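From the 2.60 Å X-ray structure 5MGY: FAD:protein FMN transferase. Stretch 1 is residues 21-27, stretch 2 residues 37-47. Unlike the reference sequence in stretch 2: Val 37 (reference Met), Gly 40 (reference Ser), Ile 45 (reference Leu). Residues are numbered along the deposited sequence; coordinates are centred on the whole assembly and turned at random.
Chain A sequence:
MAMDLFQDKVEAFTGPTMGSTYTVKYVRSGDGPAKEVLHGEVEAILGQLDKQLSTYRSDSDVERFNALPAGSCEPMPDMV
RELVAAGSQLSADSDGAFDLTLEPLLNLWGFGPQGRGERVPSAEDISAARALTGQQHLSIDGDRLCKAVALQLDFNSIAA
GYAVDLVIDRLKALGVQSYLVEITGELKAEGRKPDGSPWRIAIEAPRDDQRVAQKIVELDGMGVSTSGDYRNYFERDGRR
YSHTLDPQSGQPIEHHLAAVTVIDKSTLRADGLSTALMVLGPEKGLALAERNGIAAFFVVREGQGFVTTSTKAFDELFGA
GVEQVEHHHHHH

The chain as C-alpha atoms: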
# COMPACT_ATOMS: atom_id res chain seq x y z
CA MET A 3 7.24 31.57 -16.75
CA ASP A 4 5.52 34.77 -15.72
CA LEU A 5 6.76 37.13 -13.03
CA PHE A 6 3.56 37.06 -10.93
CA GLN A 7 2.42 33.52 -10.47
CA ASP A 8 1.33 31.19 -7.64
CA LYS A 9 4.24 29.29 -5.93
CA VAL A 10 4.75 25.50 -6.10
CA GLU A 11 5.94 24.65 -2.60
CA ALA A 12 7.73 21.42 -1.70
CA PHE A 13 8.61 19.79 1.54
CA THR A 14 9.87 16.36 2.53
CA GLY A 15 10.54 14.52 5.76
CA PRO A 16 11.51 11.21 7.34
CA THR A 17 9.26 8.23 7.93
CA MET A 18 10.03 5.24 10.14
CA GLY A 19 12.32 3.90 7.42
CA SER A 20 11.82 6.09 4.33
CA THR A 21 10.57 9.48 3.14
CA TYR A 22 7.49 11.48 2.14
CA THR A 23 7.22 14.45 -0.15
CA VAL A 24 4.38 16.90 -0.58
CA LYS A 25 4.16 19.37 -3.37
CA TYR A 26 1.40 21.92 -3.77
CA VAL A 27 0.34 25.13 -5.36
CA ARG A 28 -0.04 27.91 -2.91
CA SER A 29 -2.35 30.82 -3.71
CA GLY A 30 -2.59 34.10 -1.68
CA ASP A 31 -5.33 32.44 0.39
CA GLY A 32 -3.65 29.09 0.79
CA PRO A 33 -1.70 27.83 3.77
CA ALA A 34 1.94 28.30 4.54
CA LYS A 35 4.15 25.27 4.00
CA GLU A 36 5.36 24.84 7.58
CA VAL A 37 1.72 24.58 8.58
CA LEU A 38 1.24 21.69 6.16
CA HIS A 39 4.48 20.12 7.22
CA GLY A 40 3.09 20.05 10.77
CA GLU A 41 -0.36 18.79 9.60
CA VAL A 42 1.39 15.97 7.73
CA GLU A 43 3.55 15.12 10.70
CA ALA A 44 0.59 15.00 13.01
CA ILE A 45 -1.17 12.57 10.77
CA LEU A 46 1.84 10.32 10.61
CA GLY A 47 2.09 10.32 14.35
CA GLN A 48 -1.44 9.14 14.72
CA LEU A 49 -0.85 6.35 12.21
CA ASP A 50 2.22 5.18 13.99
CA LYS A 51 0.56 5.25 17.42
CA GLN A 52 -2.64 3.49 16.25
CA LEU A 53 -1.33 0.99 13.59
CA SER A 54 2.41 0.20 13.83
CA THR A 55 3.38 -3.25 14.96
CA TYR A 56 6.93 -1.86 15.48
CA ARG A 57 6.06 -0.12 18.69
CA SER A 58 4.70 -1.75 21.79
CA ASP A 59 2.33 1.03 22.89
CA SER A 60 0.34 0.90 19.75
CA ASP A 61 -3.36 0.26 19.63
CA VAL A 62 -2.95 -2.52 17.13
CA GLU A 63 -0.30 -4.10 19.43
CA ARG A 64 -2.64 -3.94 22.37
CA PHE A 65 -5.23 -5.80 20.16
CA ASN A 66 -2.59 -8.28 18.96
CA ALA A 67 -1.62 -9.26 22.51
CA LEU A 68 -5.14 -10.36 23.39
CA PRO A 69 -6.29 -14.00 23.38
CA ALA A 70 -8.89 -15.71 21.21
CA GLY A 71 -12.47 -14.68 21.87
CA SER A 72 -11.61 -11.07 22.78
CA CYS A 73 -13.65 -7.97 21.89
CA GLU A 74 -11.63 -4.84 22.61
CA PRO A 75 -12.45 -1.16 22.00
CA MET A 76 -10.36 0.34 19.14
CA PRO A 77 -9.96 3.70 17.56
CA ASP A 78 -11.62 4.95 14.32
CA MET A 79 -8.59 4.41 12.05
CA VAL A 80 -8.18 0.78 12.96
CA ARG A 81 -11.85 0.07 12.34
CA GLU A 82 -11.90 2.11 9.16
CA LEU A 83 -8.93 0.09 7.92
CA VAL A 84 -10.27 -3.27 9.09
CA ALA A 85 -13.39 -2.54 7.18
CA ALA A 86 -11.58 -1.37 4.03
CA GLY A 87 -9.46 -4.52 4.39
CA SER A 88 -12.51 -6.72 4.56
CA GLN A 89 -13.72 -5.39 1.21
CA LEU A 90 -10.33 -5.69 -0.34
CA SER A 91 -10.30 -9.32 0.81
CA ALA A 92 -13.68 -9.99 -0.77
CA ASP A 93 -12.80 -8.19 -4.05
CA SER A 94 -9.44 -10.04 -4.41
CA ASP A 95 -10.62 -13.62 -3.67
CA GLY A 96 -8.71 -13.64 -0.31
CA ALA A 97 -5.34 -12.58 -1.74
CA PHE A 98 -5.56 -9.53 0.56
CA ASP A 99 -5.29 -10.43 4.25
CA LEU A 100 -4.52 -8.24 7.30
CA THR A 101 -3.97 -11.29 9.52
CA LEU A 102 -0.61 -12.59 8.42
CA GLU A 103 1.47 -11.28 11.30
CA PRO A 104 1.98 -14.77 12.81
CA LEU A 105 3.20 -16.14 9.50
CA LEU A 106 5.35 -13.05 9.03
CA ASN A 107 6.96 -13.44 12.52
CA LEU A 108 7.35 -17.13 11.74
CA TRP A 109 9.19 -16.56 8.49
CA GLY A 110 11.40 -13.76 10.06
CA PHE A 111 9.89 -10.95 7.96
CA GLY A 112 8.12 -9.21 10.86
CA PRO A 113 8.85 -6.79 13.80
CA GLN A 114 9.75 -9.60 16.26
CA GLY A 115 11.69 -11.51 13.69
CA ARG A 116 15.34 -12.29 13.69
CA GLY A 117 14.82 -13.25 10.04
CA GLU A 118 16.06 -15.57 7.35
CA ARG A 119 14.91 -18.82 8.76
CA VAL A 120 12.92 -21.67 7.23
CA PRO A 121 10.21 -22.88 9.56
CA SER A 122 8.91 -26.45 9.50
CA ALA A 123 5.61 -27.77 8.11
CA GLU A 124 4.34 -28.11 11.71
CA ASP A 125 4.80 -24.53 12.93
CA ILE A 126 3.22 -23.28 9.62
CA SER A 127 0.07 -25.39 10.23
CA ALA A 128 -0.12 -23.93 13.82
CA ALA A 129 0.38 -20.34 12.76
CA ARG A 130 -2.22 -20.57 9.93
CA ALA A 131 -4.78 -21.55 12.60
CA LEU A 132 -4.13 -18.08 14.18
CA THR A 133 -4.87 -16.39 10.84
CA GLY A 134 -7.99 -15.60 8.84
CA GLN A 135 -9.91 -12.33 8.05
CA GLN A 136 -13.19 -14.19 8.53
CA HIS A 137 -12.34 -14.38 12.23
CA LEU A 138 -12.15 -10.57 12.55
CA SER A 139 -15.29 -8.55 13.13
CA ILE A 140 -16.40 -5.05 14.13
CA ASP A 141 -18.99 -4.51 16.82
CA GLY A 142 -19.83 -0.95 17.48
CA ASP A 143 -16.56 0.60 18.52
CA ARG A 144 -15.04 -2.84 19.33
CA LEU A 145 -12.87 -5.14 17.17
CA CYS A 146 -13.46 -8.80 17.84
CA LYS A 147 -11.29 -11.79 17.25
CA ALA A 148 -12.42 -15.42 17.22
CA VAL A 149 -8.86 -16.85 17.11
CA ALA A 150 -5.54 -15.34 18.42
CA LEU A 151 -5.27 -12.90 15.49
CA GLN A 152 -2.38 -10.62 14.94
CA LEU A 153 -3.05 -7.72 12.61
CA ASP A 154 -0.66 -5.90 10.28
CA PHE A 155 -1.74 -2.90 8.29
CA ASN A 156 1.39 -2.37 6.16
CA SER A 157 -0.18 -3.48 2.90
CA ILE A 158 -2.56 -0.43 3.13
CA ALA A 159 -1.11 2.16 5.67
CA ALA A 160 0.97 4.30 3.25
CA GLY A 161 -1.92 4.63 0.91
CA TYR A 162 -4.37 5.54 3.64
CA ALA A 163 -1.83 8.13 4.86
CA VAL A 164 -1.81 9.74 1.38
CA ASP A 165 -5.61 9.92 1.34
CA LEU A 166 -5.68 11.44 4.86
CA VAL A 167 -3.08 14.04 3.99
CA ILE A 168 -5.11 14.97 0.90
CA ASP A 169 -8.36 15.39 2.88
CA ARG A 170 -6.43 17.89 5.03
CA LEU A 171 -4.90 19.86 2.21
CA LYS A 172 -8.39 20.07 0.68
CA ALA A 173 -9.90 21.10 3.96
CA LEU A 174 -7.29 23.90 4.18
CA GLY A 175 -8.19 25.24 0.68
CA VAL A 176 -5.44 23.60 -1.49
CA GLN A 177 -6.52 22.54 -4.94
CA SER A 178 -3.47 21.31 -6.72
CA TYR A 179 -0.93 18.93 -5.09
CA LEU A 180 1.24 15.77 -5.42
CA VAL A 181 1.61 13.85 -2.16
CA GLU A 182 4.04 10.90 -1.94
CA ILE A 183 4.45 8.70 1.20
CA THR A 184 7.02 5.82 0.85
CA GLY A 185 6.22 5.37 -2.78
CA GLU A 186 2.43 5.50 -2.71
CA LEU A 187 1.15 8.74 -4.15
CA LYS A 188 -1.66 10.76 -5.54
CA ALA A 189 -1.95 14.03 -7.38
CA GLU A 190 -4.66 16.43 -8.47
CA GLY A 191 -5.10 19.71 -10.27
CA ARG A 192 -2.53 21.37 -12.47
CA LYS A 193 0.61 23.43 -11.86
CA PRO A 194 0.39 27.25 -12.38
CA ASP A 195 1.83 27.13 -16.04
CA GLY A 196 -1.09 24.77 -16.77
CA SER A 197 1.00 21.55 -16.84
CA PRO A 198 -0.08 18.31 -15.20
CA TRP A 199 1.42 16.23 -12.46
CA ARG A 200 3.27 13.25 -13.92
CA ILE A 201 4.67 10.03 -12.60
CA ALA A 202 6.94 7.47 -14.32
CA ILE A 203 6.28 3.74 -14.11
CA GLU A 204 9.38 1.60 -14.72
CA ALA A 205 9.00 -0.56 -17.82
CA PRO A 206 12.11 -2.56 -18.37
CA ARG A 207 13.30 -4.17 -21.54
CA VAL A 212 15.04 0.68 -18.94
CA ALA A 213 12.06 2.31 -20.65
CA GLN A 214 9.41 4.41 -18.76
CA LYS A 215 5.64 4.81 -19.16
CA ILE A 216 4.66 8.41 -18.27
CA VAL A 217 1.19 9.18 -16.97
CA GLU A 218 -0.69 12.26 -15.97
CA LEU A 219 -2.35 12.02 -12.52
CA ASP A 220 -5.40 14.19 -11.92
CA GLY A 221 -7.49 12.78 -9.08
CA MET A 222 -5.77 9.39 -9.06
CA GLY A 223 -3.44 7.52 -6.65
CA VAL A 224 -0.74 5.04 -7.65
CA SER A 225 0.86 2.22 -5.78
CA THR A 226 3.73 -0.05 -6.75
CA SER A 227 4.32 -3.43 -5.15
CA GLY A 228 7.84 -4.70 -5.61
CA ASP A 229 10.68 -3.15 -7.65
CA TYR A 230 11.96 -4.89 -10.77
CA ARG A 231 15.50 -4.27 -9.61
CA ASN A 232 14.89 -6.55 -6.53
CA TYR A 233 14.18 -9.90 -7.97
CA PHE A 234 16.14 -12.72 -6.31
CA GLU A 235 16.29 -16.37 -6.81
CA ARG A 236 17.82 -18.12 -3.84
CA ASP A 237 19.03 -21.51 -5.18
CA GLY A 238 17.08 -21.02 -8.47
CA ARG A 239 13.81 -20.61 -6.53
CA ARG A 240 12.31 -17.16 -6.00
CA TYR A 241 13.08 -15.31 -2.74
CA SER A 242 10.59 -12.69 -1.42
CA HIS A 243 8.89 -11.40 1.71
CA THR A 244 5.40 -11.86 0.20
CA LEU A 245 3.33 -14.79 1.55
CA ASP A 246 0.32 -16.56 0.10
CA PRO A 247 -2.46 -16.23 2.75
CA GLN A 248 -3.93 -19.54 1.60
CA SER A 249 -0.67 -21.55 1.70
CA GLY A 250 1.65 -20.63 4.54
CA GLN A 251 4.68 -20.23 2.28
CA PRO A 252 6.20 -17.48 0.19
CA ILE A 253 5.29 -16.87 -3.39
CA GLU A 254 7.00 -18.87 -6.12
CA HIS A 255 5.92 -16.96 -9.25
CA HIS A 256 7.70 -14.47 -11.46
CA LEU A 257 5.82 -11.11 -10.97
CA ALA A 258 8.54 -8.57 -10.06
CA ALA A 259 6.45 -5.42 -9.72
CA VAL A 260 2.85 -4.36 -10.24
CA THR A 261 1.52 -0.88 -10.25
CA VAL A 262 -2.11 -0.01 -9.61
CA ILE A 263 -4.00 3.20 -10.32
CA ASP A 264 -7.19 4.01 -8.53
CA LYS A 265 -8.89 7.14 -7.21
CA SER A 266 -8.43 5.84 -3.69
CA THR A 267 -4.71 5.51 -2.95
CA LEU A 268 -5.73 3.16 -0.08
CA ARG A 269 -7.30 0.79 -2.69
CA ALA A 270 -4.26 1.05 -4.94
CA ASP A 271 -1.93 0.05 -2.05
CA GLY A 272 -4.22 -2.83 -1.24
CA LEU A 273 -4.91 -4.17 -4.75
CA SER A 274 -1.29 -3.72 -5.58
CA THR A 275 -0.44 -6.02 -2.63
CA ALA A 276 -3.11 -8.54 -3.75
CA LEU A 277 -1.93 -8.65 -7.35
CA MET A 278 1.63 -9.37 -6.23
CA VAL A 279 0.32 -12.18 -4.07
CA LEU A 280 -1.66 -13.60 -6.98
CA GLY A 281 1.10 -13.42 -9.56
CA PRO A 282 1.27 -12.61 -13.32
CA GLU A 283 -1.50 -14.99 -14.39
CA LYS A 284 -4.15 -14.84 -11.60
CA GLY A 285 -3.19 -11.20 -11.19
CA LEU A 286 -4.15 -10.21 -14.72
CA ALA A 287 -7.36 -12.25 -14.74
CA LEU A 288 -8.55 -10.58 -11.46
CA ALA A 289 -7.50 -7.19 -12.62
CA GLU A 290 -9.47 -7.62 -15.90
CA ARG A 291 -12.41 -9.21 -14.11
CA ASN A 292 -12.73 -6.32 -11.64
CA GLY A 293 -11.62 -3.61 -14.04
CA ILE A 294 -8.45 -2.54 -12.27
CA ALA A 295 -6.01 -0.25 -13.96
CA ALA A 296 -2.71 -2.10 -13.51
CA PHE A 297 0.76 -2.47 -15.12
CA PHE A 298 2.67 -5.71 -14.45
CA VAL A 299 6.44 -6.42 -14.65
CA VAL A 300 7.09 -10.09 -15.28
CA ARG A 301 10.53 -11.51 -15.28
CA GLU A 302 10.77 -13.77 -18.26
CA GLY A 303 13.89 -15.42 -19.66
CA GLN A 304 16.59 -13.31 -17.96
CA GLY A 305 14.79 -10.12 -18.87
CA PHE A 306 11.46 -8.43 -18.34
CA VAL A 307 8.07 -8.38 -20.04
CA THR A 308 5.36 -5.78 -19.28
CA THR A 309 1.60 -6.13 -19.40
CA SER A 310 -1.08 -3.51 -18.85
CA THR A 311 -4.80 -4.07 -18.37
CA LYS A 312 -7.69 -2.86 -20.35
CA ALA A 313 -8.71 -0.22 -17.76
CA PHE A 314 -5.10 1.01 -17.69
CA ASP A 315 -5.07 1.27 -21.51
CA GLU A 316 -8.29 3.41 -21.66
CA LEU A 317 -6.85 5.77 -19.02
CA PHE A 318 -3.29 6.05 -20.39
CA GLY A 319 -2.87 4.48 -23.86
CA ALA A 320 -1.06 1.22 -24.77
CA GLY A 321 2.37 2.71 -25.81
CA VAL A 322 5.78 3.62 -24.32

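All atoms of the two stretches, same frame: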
# COMPACT_ATOMS: atom_id res chain seq x y z
N THR A 21 11.00 8.10 3.24
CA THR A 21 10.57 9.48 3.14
C THR A 21 9.21 9.70 2.47
O THR A 21 8.75 8.85 1.64
CB THR A 21 11.56 10.36 2.35
OG1 THR A 21 11.40 10.13 0.93
CG2 THR A 21 12.99 10.13 2.79
N TYR A 22 8.65 10.88 2.80
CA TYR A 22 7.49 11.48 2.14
C TYR A 22 7.87 12.80 1.46
O TYR A 22 8.86 13.45 1.79
CB TYR A 22 6.33 11.70 3.13
CG TYR A 22 6.62 12.69 4.24
CD1 TYR A 22 7.08 12.26 5.47
CD2 TYR A 22 6.41 14.05 4.07
CE1 TYR A 22 7.33 13.16 6.51
CE2 TYR A 22 6.65 14.96 5.09
CZ TYR A 22 7.12 14.52 6.32
OH TYR A 22 7.39 15.41 7.33
N THR A 23 7.06 13.19 0.50
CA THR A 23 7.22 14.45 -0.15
C THR A 23 5.85 14.96 -0.54
O THR A 23 5.08 14.24 -1.15
CB THR A 23 8.12 14.31 -1.39
OG1 THR A 23 9.44 13.95 -0.97
CG2 THR A 23 8.21 15.64 -2.18
N VAL A 24 5.58 16.21 -0.19
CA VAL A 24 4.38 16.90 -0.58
C VAL A 24 4.80 18.05 -1.46
O VAL A 24 5.76 18.74 -1.21
CB VAL A 24 3.65 17.45 0.66
CG1 VAL A 24 2.40 18.24 0.27
CG2 VAL A 24 3.27 16.30 1.59
N LYS A 25 4.04 18.22 -2.52
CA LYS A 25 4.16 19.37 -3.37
C LYS A 25 2.78 19.96 -3.60
O LYS A 25 1.83 19.25 -3.80
CB LYS A 25 4.74 18.94 -4.71
CG LYS A 25 6.19 18.44 -4.67
CD LYS A 25 6.65 18.16 -6.08
CE LYS A 25 8.02 17.55 -6.10
NZ LYS A 25 8.51 17.40 -7.51
N TYR A 26 2.68 21.27 -3.57
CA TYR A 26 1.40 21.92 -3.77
C TYR A 26 1.51 23.33 -4.28
O TYR A 26 2.53 24.00 -4.11
CB TYR A 26 0.61 21.91 -2.46
CG TYR A 26 1.09 22.88 -1.40
CD1 TYR A 26 2.28 22.64 -0.68
CD2 TYR A 26 0.35 24.01 -1.09
CE1 TYR A 26 2.70 23.53 0.30
CE2 TYR A 26 0.78 24.91 -0.11
CZ TYR A 26 1.95 24.67 0.57
OH TYR A 26 2.34 25.56 1.50
N VAL A 27 0.42 23.78 -4.88
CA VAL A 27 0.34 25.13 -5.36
C VAL A 27 -0.23 25.93 -4.24
O VAL A 27 -1.27 25.62 -3.72
CB VAL A 27 -0.58 25.24 -6.58
CG1 VAL A 27 -0.68 26.66 -7.07
CG2 VAL A 27 -0.06 24.38 -7.69
N VAL A 37 2.99 24.99 8.02
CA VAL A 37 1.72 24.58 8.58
C VAL A 37 1.38 23.19 8.06
O VAL A 37 0.96 22.33 8.83
CB VAL A 37 0.62 25.51 8.08
CG1 VAL A 37 -0.76 25.12 8.65
CG2 VAL A 37 1.00 26.96 8.35
N LEU A 38 1.53 22.98 6.74
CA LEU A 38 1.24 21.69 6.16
C LEU A 38 2.23 20.64 6.60
O LEU A 38 1.87 19.52 6.85
CB LEU A 38 1.22 21.74 4.65
CG LEU A 38 0.10 22.59 4.08
CD1 LEU A 38 -0.15 22.31 2.64
CD2 LEU A 38 -1.18 22.28 4.72
N HIS A 39 3.47 21.03 6.76
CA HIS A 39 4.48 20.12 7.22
C HIS A 39 4.11 19.60 8.62
O HIS A 39 4.24 18.43 8.87
CB HIS A 39 5.78 20.86 7.25
CG HIS A 39 6.97 19.99 7.26
ND1 HIS A 39 7.26 19.13 8.30
CD2 HIS A 39 7.99 19.89 6.38
CE1 HIS A 39 8.41 18.52 8.05
NE2 HIS A 39 8.86 18.96 6.89
N GLY A 40 3.61 20.47 9.49
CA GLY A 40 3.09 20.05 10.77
C GLY A 40 1.77 19.27 10.71
O GLY A 40 1.59 18.36 11.52
N GLU A 41 0.85 19.62 9.80
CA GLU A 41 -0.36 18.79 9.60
C GLU A 41 -0.04 17.34 9.11
O GLU A 41 -0.63 16.36 9.56
CB GLU A 41 -1.33 19.49 8.63
CG GLU A 41 -2.04 20.72 9.22
CD GLU A 41 -3.38 20.41 9.88
OE1 GLU A 41 -3.93 19.30 9.72
OE2 GLU A 41 -3.92 21.33 10.52
N VAL A 42 0.96 17.26 8.23
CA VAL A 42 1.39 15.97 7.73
C VAL A 42 2.10 15.17 8.80
O VAL A 42 2.03 13.94 8.81
CB VAL A 42 2.31 16.05 6.48
CG1 VAL A 42 2.92 14.69 6.13
CG2 VAL A 42 1.53 16.53 5.26
N GLU A 43 2.81 15.84 9.69
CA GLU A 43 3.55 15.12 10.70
C GLU A 43 2.63 14.61 11.77
O GLU A 43 2.85 13.55 12.31
CB GLU A 43 4.62 16.00 11.29
CG GLU A 43 5.86 15.21 11.70
CD GLU A 43 6.84 15.03 10.56
OE1 GLU A 43 7.30 13.91 10.35
OE2 GLU A 43 7.17 16.03 9.89
N ALA A 44 1.59 15.36 12.03
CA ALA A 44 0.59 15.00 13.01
C ALA A 44 -0.09 13.73 12.58
O ALA A 44 -0.26 12.85 13.36
CB ALA A 44 -0.45 16.10 13.15
N ILE A 45 -0.43 13.67 11.31
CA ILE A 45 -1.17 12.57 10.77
C ILE A 45 -0.35 11.32 10.86
O ILE A 45 -0.88 10.27 11.17
CB ILE A 45 -1.50 12.85 9.31
CG1 ILE A 45 -2.38 14.09 9.26
CG2 ILE A 45 -2.18 11.65 8.63
CD1 ILE A 45 -2.65 14.58 7.86
N LEU A 46 0.92 11.44 10.55
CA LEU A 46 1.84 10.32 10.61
C LEU A 46 2.10 9.84 11.98
O LEU A 46 2.45 8.70 12.16
CB LEU A 46 3.18 10.67 9.98
CG LEU A 46 3.06 10.84 8.47
CD1 LEU A 46 4.42 11.06 7.87
CD2 LEU A 46 2.39 9.62 7.83
N GLY A 47 1.97 10.72 12.97
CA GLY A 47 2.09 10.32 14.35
C GLY A 47 0.91 9.51 14.77
O GLY A 47 1.10 8.56 15.49

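The most unusual feature of this contact is a single short hydrogen bond set at the margin of an otherwise apolar interface. The hydroxyl of Tyr 22 donates to the carboxylate of Glu 43, with OH to OE2 at 2.6 Å. It is the only hydrogen bond between the two stretches. Glu 43 OE2 lies near the plane of the Tyr 22 ring, at its edge, where the phenol hydroxyl can reach it. The CA-to-CB bond of Glu 43 points sideways, but chi2 near 86° helps bring the carboxylate back to the strand.

Stretch 1 is a strand and stretch 2 a helix. Their axes run at 140° and approach to 10.5 Å, a gap that side chains fill. Alternation along the strand sets the pattern. Tyr 22, Val 24 and Tyr 26 point toward the helix and are buried. Thr 21, Thr 23, Lys 25 and Val 27 do not reach it. On the helix, Leu 38, Val 42 and Leu 46 point toward the strand. They are spaced four residues apart, so they fall on one side of the helix. Backbone bonds such as Val 42 N to Leu 38 O (2.8 Å) and Leu 46 N to Val 42 O (3.2 Å) hold that spacing.

Tyr 22 has the largest area covered by the other stretch, 99 Å² of its surface. Its chi1 is p, and the side chain runs largely across the helix axis, so that the hydroxyl comes to Glu 43. Val 42 CG1 sits over one face of this ring, 4.2 Å from the centroid of Tyr 22, in a CH-pi contact. Leu 46 CD1 packs against Tyr 22 CD1 at 3.8 Å. The aromatic ring thus supplies apolar surface, while its hydroxyl provides the polar link. His 39 also comes close, with CE1 3.4 Å from Tyr 22 OH. Its NE2 is hydrogen-bonded elsewhere in the structure.

Val 42 serves two strand residues. Its CG1 meets Tyr 22, and its CG2 lies 4.1 Å from Val 24 CG2. Val 24 is short and branched, and it fills the middle of the interface between the two tyrosines.

At the other end, Leu 38 CD1 lies over one face of the Tyr 26 ring, 3.8 Å from its centroid and only 11° off the ring normal. This CH-pi contact is more nearly centred than the one at Tyr 22. Tyr 26 OH is satisfied elsewhere in the structure.

The contact buries 320 Å² in total. Gly 40, which differs from the reference sequence, makes no contact with the strand.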